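Local coordinates for TfuA domain-containing protein (Methanosarcina acetivorans, PDB 6XP8) that takes part in peptide backbone thioamidation, probably working together with a YcaO enzyme, at residues L153-A156 with I157-Y161. Numbering follows the deposited sequence.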
loop_
_atom_site.group_PDB
_atom_site.type_symbol
_atom_site.label_atom_id
_atom_site.label_comp_id
_atom_site.label_asym_id
_atom_site.label_seq_id
_atom_site.Cartn_x
_atom_site.Cartn_y
_atom_site.Cartn_z
ATOM N N LEU A 153 11.047 -10.493 11.473
ATOM C CA LEU A 153 10.745 -9.112 11.111
ATOM C C LEU A 153 12.014 -8.335 10.743
ATOM O O LEU A 153 12.048 -7.652 9.717
ATOM C CB LEU A 153 9.933 -8.416 12.210
ATOM C CG LEU A 153 9.634 -6.915 12.069
ATOM C CD1 LEU A 153 8.884 -6.572 10.782
ATOM C CD2 LEU A 153 8.855 -6.449 13.286
ATOM N N ASP A 154 13.055 -8.463 11.568
ATOM C CA ASP A 154 14.365 -7.887 11.247
ATOM C C ASP A 154 14.905 -8.386 9.901
ATOM O O ASP A 154 15.453 -7.600 9.118
ATOM C CB ASP A 154 15.374 -8.181 12.364
ATOM C CG ASP A 154 16.765 -7.663 12.042
ATOM O OD1 ASP A 154 16.977 -6.429 12.110
ATOM O OD2 ASP A 154 17.645 -8.488 11.713
ATOM N N LEU A 155 14.751 -9.688 9.641
ATOM C CA LEU A 155 15.149 -10.273 8.357
ATOM C C LEU A 155 14.403 -9.608 7.196
ATOM O O LEU A 155 15.024 -9.228 6.200
ATOM C CB LEU A 155 14.960 -11.802 8.341
ATOM C CG LEU A 155 15.302 -12.580 7.053
ATOM C CD1 LEU A 155 16.731 -12.346 6.570
ATOM C CD2 LEU A 155 15.033 -14.073 7.211
ATOM N N ALA A 156 13.086 -9.456 7.348
ATOM C CA ALA A 156 12.244 -8.842 6.311
ATOM C C ALA A 156 12.669 -7.398 6.019
ATOM O O ALA A 156 12.807 -7.017 4.854
ATOM C CB ALA A 156 10.777 -8.906 6.701
ATOM N N ILE A 157 12.907 -6.622 7.080
ATOM C CA ILE A 157 13.410 -5.241 6.968
ATOM C C ILE A 157 14.723 -5.215 6.169
ATOM O O ILE A 157 14.932 -4.332 5.332
ATOM C CB ILE A 157 13.564 -4.568 8.367
ATOM C CG1 ILE A 157 12.189 -4.414 9.044
ATOM C CG2 ILE A 157 14.276 -3.216 8.272
ATOM C CD1 ILE A 157 12.237 -4.148 10.540
ATOM N N ASN A 158 15.576 -6.214 6.416
ATOM C CA ASN A 158 16.888 -6.337 5.775
ATOM C C ASN A 158 16.912 -7.145 4.471
ATOM O O ASN A 158 17.972 -7.605 4.028
ATOM C CB ASN A 158 17.899 -6.883 6.786
ATOM C CG ASN A 158 18.338 -5.830 7.772
ATOM O OD1 ASN A 158 19.042 -4.882 7.414
ATOM N ND2 ASN A 158 17.914 -5.973 9.017
ATOM N N THR A 159 15.744 -7.276 3.846
ATOM C CA THR A 159 15.605 -7.955 2.560
ATOM C C THR A 159 15.242 -6.933 1.489
ATOM O O THR A 159 14.307 -6.143 1.669
ATOM C CB THR A 159 14.542 -9.075 2.644
ATOM O OG1 THR A 159 14.945 -10.025 3.635
ATOM C CG2 THR A 159 14.365 -9.807 1.304
ATOM N N TYR A 160 16.003 -6.949 0.391
ATOM C CA TYR A 160 15.713 -6.163 -0.816
ATOM C C TYR A 160 14.280 -6.463 -1.278
ATOM O O TYR A 160 13.923 -7.626 -1.459
ATOM C CB TYR A 160 16.753 -6.496 -1.900
ATOM C CG TYR A 160 16.530 -5.851 -3.248
ATOM C CD1 TYR A 160 16.350 -4.462 -3.370
ATOM C CD2 TYR A 160 16.543 -6.622 -4.412
ATOM C CE1 TYR A 160 16.156 -3.873 -4.618
ATOM C CE2 TYR A 160 16.359 -6.042 -5.662
ATOM C CZ TYR A 160 16.164 -4.671 -5.760
ATOM O OH TYR A 160 15.963 -4.115 -7.001
ATOM N N TYR A 161 13.453 -5.420 -1.420
ATOM C CA TYR A 161 11.987 -5.621 -1.506
ATOM C C TYR A 161 11.485 -6.585 -2.600
ATOM O O TYR A 161 10.556 -7.337 -2.333
ATOM C CB TYR A 161 11.187 -4.295 -1.457
ATOM C CG TYR A 161 11.228 -3.482 -2.730
ATOM C CD1 TYR A 161 10.308 -3.717 -3.762
ATOM C CD2 TYR A 161 12.187 -2.480 -2.909
ATOM C CE1 TYR A 161 10.357 -2.994 -4.946
ATOM C CE2 TYR A 161 12.235 -1.741 -4.087
ATOM C CZ TYR A 161 11.318 -2.001 -5.097
ATOM O OH TYR A 161 11.367 -1.272 -6.262
#
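Asn158 and Thr159 bond through their side chains to Asp154 O and Leu155 O, in the last turn of helix 146-157. Two backbone hydrogen bonds continue the helical pattern: Ile157 N to Leu153 O at 3.0 Å, nearly straight at 169°, and Asn158 N to Asp154 O. Thr159 N then bonds to Ala156 O, three residues back, at 3.1 Å.

Two side chains add further hydrogen bonds. Asn158 ND2 donates to Asp154 O at 3.0 Å, so this carbonyl accepts two donors, Asn158 N and ND2, from opposite faces of its plane. Asp154 OD1 lies 3.3 Å from Asn158 ND2, but at a poor angle for a hydrogen bond; the carboxylate and amide planes are 62° apart. Thr159 OG1 donates to Leu155 O at 2.7 Å, from above the carbonyl plane. In Thr159, OG1 stands anti to the carbonyl carbon and beside the backbone N (chi1 -60°), which brings it to Leu155 O.

Apolar packing is slight. Ile157 CD1 rests 4.1 Å from both CG and CD1 of Leu153. Leu155 and Ala156 point away from 157-161, and both touch Leu169 of helix 166-175.

Arg164 also hydrogen-bonds through NE to Ala156 O. The arrangement is the C-terminal end of a helix, where Asn and Thr side chains bond back to carbonyls of the last turn; the chain leaves helical geometry at Asn158 and enters the loop to helix 166-175.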